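Local coordinates for AbyA5 (PDB 4YWF), which catalyses an acetate elimination in spirotetronate/spirotetramate biosynthesis, although it is built like an esterase of the AB hydrolase superfamily, at residues R101-V106 with V152-Q157; A211-L216 with H221-A226; K250-A255 with I307-P312; V259-L264 with A273-H278; M314-V319 with T324-D329. The protein carries 4 engineered substitutions. All coordinates share one frame; numbering follows the deposited sequence.

Interaction 1 (R101-V106 with V152-Q157)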
# COMPACT_ATOMS: atom_id res chain seq x y z
N ARG A 101 11.27 7.23 12.11
CA ARG A 101 10.75 7.58 13.41
C ARG A 101 10.16 9.03 13.41
O ARG A 101 9.10 9.25 14.02
CB ARG A 101 11.81 7.45 14.49
CG ARG A 101 11.31 7.92 15.84
CD ARG A 101 10.09 7.10 16.33
NE ARG A 101 9.43 7.74 17.48
CZ ARG A 101 8.16 7.56 17.84
NH1 ARG A 101 7.35 6.75 17.13
NH2 ARG A 101 7.68 8.22 18.89
N ARG A 102 10.81 9.99 12.75
CA ARG A 102 10.31 11.38 12.82
C ARG A 102 8.99 11.52 12.06
O ARG A 102 8.07 12.22 12.49
CB ARG A 102 11.39 12.38 12.33
CG ARG A 102 12.63 12.25 13.19
CD ARG A 102 13.81 13.00 12.61
NE ARG A 102 13.54 14.42 12.61
CZ ARG A 102 14.46 15.37 12.39
NH1 ARG A 102 15.72 15.07 12.16
NH2 ARG A 102 14.10 16.64 12.38
N CYS A 103 8.88 10.78 10.97
CA CYS A 103 7.62 10.70 10.26
C CYS A 103 6.45 10.22 11.10
O CYS A 103 5.40 10.92 11.21
CB CYS A 103 7.81 9.79 9.02
SG CYS A 103 6.38 9.71 7.97
N VAL A 104 6.65 9.09 11.77
CA VAL A 104 5.63 8.50 12.63
C VAL A 104 5.28 9.49 13.75
O VAL A 104 4.10 9.75 14.01
CB VAL A 104 6.08 7.16 13.25
CG1 VAL A 104 5.07 6.71 14.32
CG2 VAL A 104 6.28 6.11 12.19
N ALA A 105 6.29 10.03 14.40
CA ALA A 105 6.08 10.99 15.49
C ALA A 105 5.30 12.27 15.11
O ALA A 105 4.41 12.69 15.86
CB ALA A 105 7.42 11.37 16.13
N VAL A 106 5.65 12.92 13.98
CA VAL A 106 4.96 14.11 13.57
C VAL A 106 3.53 13.78 13.15
O VAL A 106 2.61 14.53 13.41
CB VAL A 106 5.65 14.98 12.47
CG1 VAL A 106 6.96 15.49 12.99
CG2 VAL A 106 5.86 14.25 11.16
N VAL A 152 6.97 0.23 -1.23
CA VAL A 152 7.65 1.42 -0.74
C VAL A 152 6.72 2.38 0.03
O VAL A 152 7.19 3.36 0.59
CB VAL A 152 8.47 2.19 -1.83
CG1 VAL A 152 9.63 1.33 -2.35
CG2 VAL A 152 7.58 2.70 -2.97
N SER A 153 5.43 2.08 0.09
CA SER A 153 4.38 2.97 0.66
C SER A 153 4.14 2.70 2.16
O SER A 153 3.61 1.66 2.52
CB SER A 153 3.04 2.79 -0.06
OG SER A 153 3.13 3.18 -1.45
N ILE A 154 4.52 3.64 3.01
CA ILE A 154 4.18 3.57 4.43
C ILE A 154 2.80 4.13 4.69
O ILE A 154 2.26 4.85 3.89
CB ILE A 154 5.21 4.30 5.34
CG1 ILE A 154 5.21 5.81 5.05
CG2 ILE A 154 6.55 3.59 5.26
CD1 ILE A 154 5.87 6.62 6.16
N LYS A 155 2.25 3.78 5.84
CA LYS A 155 0.81 3.93 6.10
C LYS A 155 0.46 5.40 6.37
O LYS A 155 -0.69 5.86 6.19
CB LYS A 155 0.43 3.04 7.32
CG LYS A 155 1.24 3.30 8.60
CD LYS A 155 0.98 2.28 9.73
CE LYS A 155 1.71 2.67 11.01
NZ LYS A 155 3.18 2.93 10.85
N GLU A 156 1.48 6.17 6.75
CA GLU A 156 1.33 7.58 6.95
C GLU A 156 1.09 8.31 5.63
O GLU A 156 0.62 9.44 5.65
CB GLU A 156 2.57 8.15 7.69
CG GLU A 156 2.59 7.77 9.19
CD GLU A 156 3.17 6.38 9.44
OE1 GLU A 156 3.84 5.80 8.52
OE2 GLU A 156 2.93 5.85 10.53
N GLN A 157 1.30 7.65 4.50
CA GLN A 157 1.00 8.26 3.21
C GLN A 157 -0.52 8.43 3.06
O GLN A 157 -1.00 9.40 2.47
CB GLN A 157 1.51 7.35 2.07
CG GLN A 157 2.01 8.07 0.83
CD GLN A 157 2.05 7.18 -0.40
OE1 GLN A 157 2.58 6.06 -0.37
NE2 GLN A 157 1.49 7.66 -1.50

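Interaction 2 (A211-L216 with H221-A226). Engineered in segment 211-216: M214 (natural residue Leu).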
# COMPACT_ATOMS: atom_id res chain seq x y z
N ALA A 211 -15.83 -6.57 4.75
CA ALA A 211 -14.56 -5.85 4.56
C ALA A 211 -14.22 -5.64 3.08
O ALA A 211 -14.38 -6.57 2.24
CB ALA A 211 -13.43 -6.63 5.18
N TYR A 212 -13.68 -4.47 2.79
CA TYR A 212 -13.25 -4.10 1.41
C TYR A 212 -11.79 -3.71 1.49
O TYR A 212 -11.49 -2.87 2.32
CB TYR A 212 -14.14 -2.99 0.91
CG TYR A 212 -15.61 -3.43 1.00
CD1 TYR A 212 -16.21 -4.15 -0.05
CD2 TYR A 212 -16.38 -3.19 2.18
CE1 TYR A 212 -17.52 -4.56 0.03
CE2 TYR A 212 -17.69 -3.61 2.27
CZ TYR A 212 -18.26 -4.31 1.20
OH TYR A 212 -19.57 -4.72 1.28
N ALA A 213 -10.90 -4.42 0.76
CA ALA A 213 -9.47 -4.09 0.69
C ALA A 213 -9.15 -3.14 -0.47
O ALA A 213 -9.24 -3.50 -1.68
CB ALA A 213 -8.61 -5.34 0.54
N MSE A 214 -8.81 -1.90 -0.11
CA MSE A 214 -8.12 -1.00 -0.98
C MSE A 214 -6.66 -1.30 -0.89
O MSE A 214 -5.90 -0.65 -0.15
CB MSE A 214 -8.40 0.42 -0.53
CG MSE A 214 -7.64 1.38 -1.40
SE MSE A 214 -8.64 1.86 -3.04
CE MSE A 214 -10.01 3.01 -2.14
N ALA A 215 -6.24 -2.30 -1.65
CA ALA A 215 -4.87 -2.87 -1.51
C ALA A 215 -4.11 -2.61 -2.81
O ALA A 215 -4.23 -3.35 -3.79
CB ALA A 215 -4.99 -4.35 -1.22
N LEU A 216 -3.38 -1.50 -2.81
CA LEU A 216 -2.64 -1.01 -3.99
C LEU A 216 -1.31 -1.76 -4.28
O LEU A 216 -0.68 -2.29 -3.37
CB LEU A 216 -2.32 0.48 -3.82
CG LEU A 216 -3.48 1.47 -3.72
CD1 LEU A 216 -4.32 1.22 -2.51
CD2 LEU A 216 -2.96 2.91 -3.60
N HIS A 221 -1.87 -8.21 -4.83
CA HIS A 221 -1.59 -9.62 -5.04
C HIS A 221 -1.93 -10.40 -3.72
O HIS A 221 -2.46 -11.51 -3.75
CB HIS A 221 -0.14 -9.78 -5.42
CG HIS A 221 0.34 -11.19 -5.37
ND1 HIS A 221 1.02 -11.69 -4.30
CD2 HIS A 221 0.28 -12.19 -6.29
CE1 HIS A 221 1.34 -12.95 -4.54
NE2 HIS A 221 0.90 -13.28 -5.74
N LEU A 222 -1.66 -9.80 -2.56
CA LEU A 222 -1.93 -10.47 -1.32
C LEU A 222 -3.41 -10.61 -1.07
O LEU A 222 -3.89 -11.68 -0.56
CB LEU A 222 -1.32 -9.73 -0.15
CG LEU A 222 0.22 -9.70 -0.07
CD1 LEU A 222 0.60 -8.90 1.19
CD2 LEU A 222 0.80 -11.14 -0.06
N ALA A 223 -4.15 -9.55 -1.41
CA ALA A 223 -5.59 -9.60 -1.28
C ALA A 223 -6.16 -10.69 -2.18
O ALA A 223 -7.06 -11.47 -1.76
CB ALA A 223 -6.19 -8.24 -1.63
N LEU A 224 -5.72 -10.73 -3.43
CA LEU A 224 -6.27 -11.72 -4.35
C LEU A 224 -5.93 -13.17 -3.95
O LEU A 224 -6.75 -14.10 -4.21
CB LEU A 224 -5.77 -11.49 -5.77
CG LEU A 224 -6.28 -10.28 -6.55
CD1 LEU A 224 -5.30 -9.96 -7.67
CD2 LEU A 224 -7.71 -10.52 -7.06
N ARG A 225 -4.78 -13.34 -3.34
CA ARG A 225 -4.33 -14.63 -2.81
C ARG A 225 -5.17 -14.98 -1.59
O ARG A 225 -5.55 -16.14 -1.42
CB ARG A 225 -2.82 -14.55 -2.47
CG ARG A 225 -2.32 -15.59 -1.47
CD ARG A 225 -2.15 -16.93 -2.18
NE ARG A 225 -1.14 -16.83 -3.25
CZ ARG A 225 -1.13 -17.57 -4.38
NH1 ARG A 225 -2.10 -18.47 -4.64
NH2 ARG A 225 -0.16 -17.40 -5.27
N ALA A 226 -5.53 -13.98 -0.77
CA ALA A 226 -6.32 -14.24 0.45
C ALA A 226 -7.76 -14.57 0.15
O ALA A 226 -8.35 -15.41 0.84
CB ALA A 226 -6.31 -13.07 1.42

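Interaction 3 (K250-A255 with I307-P312)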
# COMPACT_ATOMS: atom_id res chain seq x y z
N LYS A 250 11.29 -14.26 -16.70
CA LYS A 250 12.71 -13.88 -16.45
C LYS A 250 13.30 -12.71 -17.25
O LYS A 250 14.04 -11.86 -16.67
CB LYS A 250 13.59 -15.14 -16.63
CG LYS A 250 13.38 -16.15 -15.54
CD LYS A 250 13.83 -15.60 -14.19
CE LYS A 250 13.93 -16.69 -13.13
NZ LYS A 250 13.51 -16.27 -11.74
N GLU A 251 12.99 -12.59 -18.54
CA GLU A 251 13.42 -11.39 -19.30
C GLU A 251 12.81 -10.13 -18.70
O GLU A 251 13.51 -9.13 -18.58
CB GLU A 251 13.08 -11.44 -20.82
N TRP A 252 11.53 -10.18 -18.32
CA TRP A 252 10.89 -8.99 -17.68
C TRP A 252 11.62 -8.62 -16.36
O TRP A 252 12.00 -7.50 -16.16
CB TRP A 252 9.42 -9.23 -17.37
CG TRP A 252 8.79 -8.03 -16.73
CD1 TRP A 252 8.58 -7.82 -15.39
CD2 TRP A 252 8.27 -6.90 -17.40
NE1 TRP A 252 7.97 -6.61 -15.20
CE2 TRP A 252 7.78 -6.02 -16.42
CE3 TRP A 252 8.15 -6.54 -18.74
CZ2 TRP A 252 7.18 -4.84 -16.73
CZ3 TRP A 252 7.58 -5.33 -19.04
CH2 TRP A 252 7.09 -4.51 -18.05
N GLN A 253 11.81 -9.62 -15.51
CA GLN A 253 12.57 -9.45 -14.24
C GLN A 253 13.94 -8.80 -14.40
O GLN A 253 14.31 -7.91 -13.62
CB GLN A 253 12.69 -10.79 -13.58
CG GLN A 253 11.33 -11.26 -13.06
CD GLN A 253 11.39 -12.63 -12.49
OE1 GLN A 253 12.44 -13.27 -12.52
NE2 GLN A 253 10.24 -13.14 -12.04
N ALA A 254 14.66 -9.18 -15.46
CA ALA A 254 15.99 -8.64 -15.73
C ALA A 254 15.95 -7.12 -16.01
O ALA A 254 16.94 -6.41 -15.81
CB ALA A 254 16.66 -9.41 -16.89
N ALA A 255 14.81 -6.60 -16.43
CA ALA A 255 14.73 -5.16 -16.79
C ALA A 255 14.02 -4.28 -15.74
O ALA A 255 13.96 -3.11 -15.89
CB ALA A 255 14.03 -5.01 -18.13
N ILE A 307 5.17 -3.89 -13.66
CA ILE A 307 4.20 -4.90 -13.80
C ILE A 307 4.04 -5.21 -15.29
O ILE A 307 3.74 -4.31 -16.07
CB ILE A 307 2.87 -4.44 -13.19
CG1 ILE A 307 3.08 -3.90 -11.77
CG2 ILE A 307 1.85 -5.58 -13.20
CD1 ILE A 307 3.87 -4.80 -10.90
N PRO A 308 4.26 -6.46 -15.70
CA PRO A 308 4.09 -6.81 -17.11
C PRO A 308 2.63 -6.78 -17.62
O PRO A 308 1.68 -7.16 -16.90
CB PRO A 308 4.69 -8.21 -17.22
CG PRO A 308 5.03 -8.66 -15.83
CD PRO A 308 4.50 -7.65 -14.86
N PRO A 309 2.43 -6.39 -18.88
CA PRO A 309 1.04 -6.22 -19.43
C PRO A 309 0.25 -7.54 -19.37
O PRO A 309 -0.96 -7.54 -19.21
CB PRO A 309 1.27 -5.74 -20.91
CG PRO A 309 2.77 -5.68 -21.10
CD PRO A 309 3.48 -6.26 -19.90
N ALA A 310 0.96 -8.65 -19.36
CA ALA A 310 0.34 -9.97 -19.22
C ALA A 310 -0.38 -10.14 -17.89
O ALA A 310 -1.17 -11.06 -17.74
CB ALA A 310 1.41 -11.07 -19.38
N ASP A 311 -0.07 -9.34 -16.88
CA ASP A 311 -0.67 -9.58 -15.57
C ASP A 311 -2.13 -9.01 -15.56
O ASP A 311 -3.07 -9.77 -15.36
CB ASP A 311 0.27 -9.12 -14.48
CG ASP A 311 1.30 -10.15 -14.12
OD1 ASP A 311 1.15 -11.36 -14.45
OD2 ASP A 311 2.23 -9.80 -13.42
N PRO A 312 -2.34 -7.73 -15.84
CA PRO A 312 -3.76 -7.38 -15.97
C PRO A 312 -4.60 -8.12 -17.06
O PRO A 312 -5.78 -8.30 -16.86
CB PRO A 312 -3.76 -5.90 -16.25
CG PRO A 312 -2.35 -5.46 -16.44
CD PRO A 312 -1.43 -6.61 -16.08

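Interaction 4 (V259-L264 with A273-H278)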
# COMPACT_ATOMS: atom_id res chain seq x y z
N VAL A 259 15.83 -0.38 -7.74
CA VAL A 259 15.15 0.01 -6.49
C VAL A 259 14.03 -0.99 -6.17
O VAL A 259 13.94 -1.44 -5.04
CB VAL A 259 14.61 1.44 -6.52
CG1 VAL A 259 13.93 1.77 -5.20
CG2 VAL A 259 15.75 2.45 -6.71
N THR A 260 13.25 -1.41 -7.17
CA THR A 260 12.22 -2.43 -6.94
C THR A 260 12.77 -3.75 -6.47
O THR A 260 12.25 -4.36 -5.55
CB THR A 260 11.36 -2.64 -8.20
OG1 THR A 260 10.70 -1.42 -8.50
CG2 THR A 260 10.30 -3.69 -7.95
N VAL A 261 13.84 -4.21 -7.12
CA VAL A 261 14.48 -5.51 -6.79
C VAL A 261 15.07 -5.55 -5.37
O VAL A 261 14.95 -6.57 -4.65
CB VAL A 261 15.65 -5.83 -7.77
CG1 VAL A 261 16.35 -7.16 -7.41
CG2 VAL A 261 15.18 -5.84 -9.23
N ASP A 262 15.76 -4.46 -5.02
CA ASP A 262 16.50 -4.36 -3.73
C ASP A 262 15.51 -4.27 -2.60
O ASP A 262 15.66 -4.94 -1.58
CB ASP A 262 17.34 -3.10 -3.71
CG ASP A 262 18.72 -3.29 -4.33
OD1 ASP A 262 19.27 -4.42 -4.33
OD2 ASP A 262 19.28 -2.28 -4.80
N THR A 263 14.49 -3.44 -2.79
CA THR A 263 13.37 -3.42 -1.81
C THR A 263 12.75 -4.77 -1.61
O THR A 263 12.53 -5.23 -0.48
CB THR A 263 12.29 -2.42 -2.25
OG1 THR A 263 12.90 -1.17 -2.37
CG2 THR A 263 11.17 -2.33 -1.27
N LEU A 264 12.43 -5.45 -2.72
CA LEU A 264 11.79 -6.77 -2.58
C LEU A 264 12.67 -7.73 -1.82
O LEU A 264 12.19 -8.52 -1.00
CB LEU A 264 11.50 -7.40 -3.96
CG LEU A 264 10.11 -7.32 -4.60
CD1 LEU A 264 10.04 -8.35 -5.74
CD2 LEU A 264 8.95 -7.56 -3.63
N ALA A 273 20.07 -11.46 -6.19
CA ALA A 273 20.35 -12.71 -6.94
C ALA A 273 19.35 -13.85 -6.66
O ALA A 273 19.16 -14.74 -7.49
CB ALA A 273 21.75 -13.19 -6.55
N THR A 274 18.79 -13.86 -5.46
CA THR A 274 17.89 -14.93 -5.07
C THR A 274 16.38 -14.50 -5.02
O THR A 274 15.53 -15.36 -4.93
CB THR A 274 18.31 -15.52 -3.71
OG1 THR A 274 18.30 -14.50 -2.71
CG2 THR A 274 19.72 -16.14 -3.78
N VAL A 275 16.06 -13.21 -5.08
CA VAL A 275 14.69 -12.80 -4.72
C VAL A 275 13.64 -13.33 -5.70
O VAL A 275 12.67 -13.93 -5.28
CB VAL A 275 14.55 -11.27 -4.47
CG1 VAL A 275 14.90 -10.45 -5.69
CG2 VAL A 275 13.13 -10.94 -3.96
N PHE A 276 13.87 -13.22 -6.99
CA PHE A 276 12.91 -13.74 -7.97
C PHE A 276 12.69 -15.24 -7.93
O PHE A 276 11.55 -15.69 -8.04
CB PHE A 276 13.28 -13.27 -9.34
CG PHE A 276 13.03 -11.82 -9.53
CD1 PHE A 276 11.73 -11.29 -9.33
CD2 PHE A 276 14.03 -10.98 -9.90
CE1 PHE A 276 11.48 -9.94 -9.48
CE2 PHE A 276 13.79 -9.65 -10.07
CZ PHE A 276 12.52 -9.12 -9.85
N ASP A 277 13.77 -16.00 -7.68
CA ASP A 277 13.66 -17.41 -7.46
C ASP A 277 12.84 -17.61 -6.25
O ASP A 277 11.97 -18.51 -6.18
CB ASP A 277 15.02 -18.08 -7.22
CG ASP A 277 15.74 -18.39 -8.48
OD1 ASP A 277 15.14 -18.30 -9.61
OD2 ASP A 277 16.92 -18.73 -8.36
N HIS A 278 13.10 -16.76 -5.26
CA HIS A 278 12.38 -16.88 -4.01
C HIS A 278 10.84 -16.74 -4.20
O HIS A 278 10.09 -17.41 -3.52
CB HIS A 278 12.95 -15.89 -2.97
CG HIS A 278 12.34 -16.04 -1.62
ND1 HIS A 278 12.52 -17.16 -0.83
CD2 HIS A 278 11.53 -15.22 -0.91
CE1 HIS A 278 11.85 -17.03 0.29
NE2 HIS A 278 11.25 -15.86 0.28

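Interaction 5 (M314-V319 with T324-D329). Engineered in segment 314-319: M314 (natural residue Leu).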
# COMPACT_ATOMS: atom_id res chain seq x y z
N MSE A 314 -4.26 -11.21 -17.77
CA MSE A 314 -4.61 -12.44 -17.10
C MSE A 314 -5.81 -12.23 -16.20
O MSE A 314 -6.71 -13.11 -16.13
CB MSE A 314 -3.41 -13.04 -16.42
CG MSE A 314 -3.84 -14.41 -15.95
SE MSE A 314 -2.46 -15.27 -14.83
CE MSE A 314 -3.44 -16.84 -14.15
N LEU A 315 -5.88 -11.11 -15.51
CA LEU A 315 -7.03 -10.86 -14.66
C LEU A 315 -8.29 -10.67 -15.48
O LEU A 315 -9.36 -11.18 -15.09
CB LEU A 315 -6.85 -9.65 -13.76
CG LEU A 315 -5.78 -9.86 -12.70
CD1 LEU A 315 -5.62 -8.60 -11.89
CD2 LEU A 315 -6.15 -11.05 -11.83
N ARG A 316 -8.16 -9.96 -16.61
CA ARG A 316 -9.25 -9.78 -17.54
C ARG A 316 -9.69 -11.07 -18.13
O ARG A 316 -10.86 -11.17 -18.56
CB ARG A 316 -8.85 -8.93 -18.72
CG ARG A 316 -8.71 -7.46 -18.41
CD ARG A 316 -8.42 -6.73 -19.71
NE ARG A 316 -7.48 -5.74 -19.35
CZ ARG A 316 -6.24 -5.62 -19.76
NH1 ARG A 316 -5.69 -6.32 -20.72
NH2 ARG A 316 -5.58 -4.68 -19.17
N THR A 317 -8.81 -12.06 -18.20
CA THR A 317 -9.24 -13.33 -18.73
C THR A 317 -10.02 -14.21 -17.75
O THR A 317 -10.98 -14.96 -18.18
CB THR A 317 -8.05 -14.08 -19.35
OG1 THR A 317 -7.34 -13.21 -20.21
CG2 THR A 317 -8.52 -15.21 -20.15
N HIS A 318 -9.66 -14.13 -16.46
CA HIS A 318 -10.04 -15.13 -15.46
C HIS A 318 -10.87 -14.63 -14.25
O HIS A 318 -11.56 -15.42 -13.60
CB HIS A 318 -8.79 -15.87 -14.95
CG HIS A 318 -8.07 -16.63 -16.02
ND1 HIS A 318 -8.62 -17.75 -16.64
CD2 HIS A 318 -6.85 -16.45 -16.58
CE1 HIS A 318 -7.79 -18.19 -17.57
NE2 HIS A 318 -6.71 -17.43 -17.54
N VAL A 319 -10.84 -13.35 -13.92
CA VAL A 319 -11.59 -12.89 -12.76
C VAL A 319 -13.00 -12.60 -13.23
O VAL A 319 -13.17 -11.88 -14.16
CB VAL A 319 -10.93 -11.65 -12.16
CG1 VAL A 319 -11.86 -10.98 -11.11
CG2 VAL A 319 -9.64 -12.10 -11.53
N THR A 324 -11.98 -2.45 -14.63
CA THR A 324 -10.70 -1.97 -14.92
C THR A 324 -10.73 -0.79 -15.85
O THR A 324 -11.61 -0.65 -16.71
CB THR A 324 -9.84 -3.14 -15.47
OG1 THR A 324 -8.48 -2.74 -15.52
CG2 THR A 324 -10.34 -3.67 -16.85
N ILE A 325 -9.66 -0.01 -15.69
CA ILE A 325 -9.36 1.13 -16.51
C ILE A 325 -7.83 1.14 -16.71
O ILE A 325 -7.09 0.69 -15.83
CB ILE A 325 -9.88 2.37 -15.76
CG1 ILE A 325 -10.15 3.50 -16.69
CG2 ILE A 325 -8.99 2.72 -14.56
CD1 ILE A 325 -10.89 4.67 -16.04
N THR A 326 -7.35 1.64 -17.84
CA THR A 326 -5.93 1.66 -18.12
C THR A 326 -5.53 3.12 -18.41
O THR A 326 -6.06 3.73 -19.30
CB THR A 326 -5.61 0.74 -19.33
OG1 THR A 326 -5.61 -0.64 -18.95
CG2 THR A 326 -4.25 1.04 -19.93
N HIS A 327 -4.59 3.68 -17.70
CA HIS A 327 -4.09 5.03 -18.09
C HIS A 327 -2.86 4.82 -18.97
O HIS A 327 -2.02 3.97 -18.67
CB HIS A 327 -3.70 5.89 -16.89
CG HIS A 327 -4.77 6.06 -15.86
ND1 HIS A 327 -5.96 6.69 -16.12
CD2 HIS A 327 -4.80 5.70 -14.55
CE1 HIS A 327 -6.70 6.71 -15.02
NE2 HIS A 327 -6.02 6.11 -14.06
N ASP A 328 -2.76 5.58 -20.05
CA ASP A 328 -1.55 5.56 -20.87
C ASP A 328 -0.48 6.39 -20.13
O ASP A 328 -0.25 7.59 -20.40
CB ASP A 328 -1.85 6.04 -22.31
CG ASP A 328 -0.59 6.24 -23.13
OD1 ASP A 328 0.32 5.38 -23.07
OD2 ASP A 328 -0.51 7.30 -23.81
N ASP A 329 0.14 5.71 -19.16
CA ASP A 329 1.05 6.31 -18.24
C ASP A 329 2.00 5.23 -17.68
O ASP A 329 1.82 3.98 -17.91
CB ASP A 329 0.29 7.00 -17.12
CG ASP A 329 1.14 7.98 -16.33
OD1 ASP A 329 2.34 8.07 -16.65
OD2 ASP A 329 0.61 8.67 -15.41

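Interaction 1 (R101-V106 with V152-Q157)
C103 and V104 of helix 94-111 meet I154 and E156 in the loop that follows strand 143-148, so the contact docks one of the N-terminal helices against a loop rising from the central sheet of this AB hydrolase fold. All four residues are buried. The tight part centres on the thiol: C103 SG lies 3.6 Å from I154 CD1 and 4.1 Å from E156 CB, touching both side chains. A chi1 of -175° places SG anti to the backbone N, where it meets these two carbons. Of similar closeness is V104 CG2 on E156 OE2 at 3.7 Å, a methyl against a carboxylate oxygen. The loose side lies farther out, where R101 is exposed on the helix and S153 and Q157 are partly exposed on the loop. E156 reaches V104 because its chain bends at chi2 (83°), folding the carboxylate back. K155 NZ and W132 NE1 both bond to OE2, which probably compensates for placing a carboxylate oxygen beside a valine; K155 NZ also pairs with E176 and E182. Replacing E156 by an alanine is likely to leave W132 NE1 without this acceptor, K155 NZ without this carboxylate, and a gap beside V104 CG2. K155 NZ approaches OE2 at 2.9 Å from the syn side, 16° out of the carboxylate plane.

Interaction 2 (A211-L216 with H221-A226)
No flat group enters the meeting of A223 with A213 and A215; it is made of three methyl groups, and the rings of both segments lie off to the sides. H221 has its CB turned away from the strand; its ring meets that of F247 with the planes at about 40°, and NE2 bonds to W282 O. The Y212 ring sits on the strand's other side. What remains between strand and helix is A223 CB, 4.1 Å from A215 CB and 4.4 Å from A213 CB. Both strand methyls point at the helix, as expected for residues two apart on a strand, and the helix methyl points back, so A223 CB faces two strand methyls. The CA atoms of A215 and A223 are 6.8 Å apart, consistent with alanine at all three positions. All three are buried, and the contact is purely apolar. The connection between the segments corresponds to the nucleophile elbow of AB hydrolases, probably so here, and L216 O bonds to S219 OG at the start of the helix. Strand 207-215 runs between the parallel strands 143-148 and 233-239, and helix 218-226 leads on to strand 233-239, while F195 of helix 194-201 and I236 of strand 233-239 also touch A223.

Interaction 3 (K250-A255 with I307-P312)
W252 and P308 face each other with CA atoms 7.2 Å apart, the first on the short helix 250-255, the second in the turn just ahead of helix 310-318. The indole lies against the pyrrolidine ring. P308 CG stands 3.6 Å from the centroid of the five-membered ring and only 10° off its normal, a CH-pi contact over the face. CB of the same proline covers the centre of the whole indole, and CD reaches NE1 at 3.6 Å. W252 holds its CG anti to the backbone N (chi1 -180°), which throws the ring outward from the helix to the proline. Beyond the face, CZ2 comes within 3.5 Å of I307 C, meeting the peptide group obliquely, and CZ3 touches P309 CD more loosely at 4.3 Å. The indole N-H bonds to I306 O, fixing the rotation of the ring over the proline. In the AB hydrolase fold the region between strands 233-239 and 296-301 commonly carries inserted cap helices, and helix 250-255 belongs to this region; the loop after strand 296-301 supplies the other partner. P308 packs also on A245 and F246 of helix 245-248. Its carbonyl oxygen, P308 O, accepts from D311 N at 2.8 Å.

Interaction 4 (V259-L264 with A273-H278)
Two consecutive helices of the region between strands 233-239 and 296-301, where AB hydrolases often carry their cap, pack through V261 and L264 of helix 258-268 against V275 and F276 of helix 275-278. The contact is wholly apolar. V275 sits at its centre and sends a methyl to each partner: CG1 lies 4.0 Å from V261 CG1, and CG2 is 3.9 Å from L264 CB. This split follows from chi1 of 61°, with CG1 lodged between the backbone N and carbonyl carbon and CG2 anti to the N. F276 adds a second layer, crossing V261 at about a right angle. Its CE2 meets V261 CG2 at 4.1 Å, whereas CE1 reaches L264 CD1 at 4.3 Å; both methyls approach the ring obliquely. Replacing V275 by an alanine would probably open a gap between the helices and leave V261 CG1 and L264 CB without their packing partners. V275 also touches T270 in the intervening loop and A265 and T268 farther along helix 258-268. F276 is backed by K250 and Q253 of helix 250-255, so helix 275-278 packs on both preceding helices.

Interaction 5 (M314-V319 with T324-D329)
R316 of helix 310-318 meets T324 and T326 of strand 322-327 with the outer part of its side chain, which carries the whole contact. From CB the chain leaves with CG anti to the carbonyl carbon (chi1 -74°) and continues extended at chi2; CG passes 4.4 Å from T324 CG2. The bend comes at chi3 (-141°), which swings the guanidinium along the strand. NE then lies 4.3 Å from T324 CG2, with the methyl at the edge of the guanidinium near its plane. At the tip, NH2 stands 4.0 Å from T326 OG1, which comes in obliquely; this distance is too long for a hydrogen bond, so the pair is a loose polar approach. R316 and T326 cross at about a right angle. T324 touches R316 through CG2, while its OG1 bonds to Y298 O on the adjacent strand. R316 and T326 are exposed, and a crystal neighbour also touches R316, so the lattice may influence its conformation. The contact belongs to the crossover strand 296-301, helix 310-318, strand 322-327, the last beta-alpha-beta unit of this AB hydrolase sheet. L315 of the same helix packs on Y298 and F322, and R316 also touches F322, while L289 of helix 286-290 touches L315 and H318. Strand 322-327, outermost in the sheet, pairs with strand 296-301 through backbone bonds of I325 and H327 to A300.

Interactions 3 and 4 are the most closely coupled: their centres are about 14 Å apart, Q253 OE1 lies 3.3 Å from F276 CB, and K250 NZ makes a long, weak ion pair of 3.4 Å with D277 OD1. Interaction 4 also reaches interaction 1, where V152 CG1 meets T263 CG2 at 4.1 Å, linking the putative cap region to the loop after strand 143-148. Interactions 3 and 5 share helix 310-318. Interactions 2 and 5 reach the same sheet, with centres about 16 Å apart. By analogy with other AB hydrolases, the turn between the segments of interaction 2 probably marks the active site; interaction 1 has its centre about 21 Å from that of interaction 2.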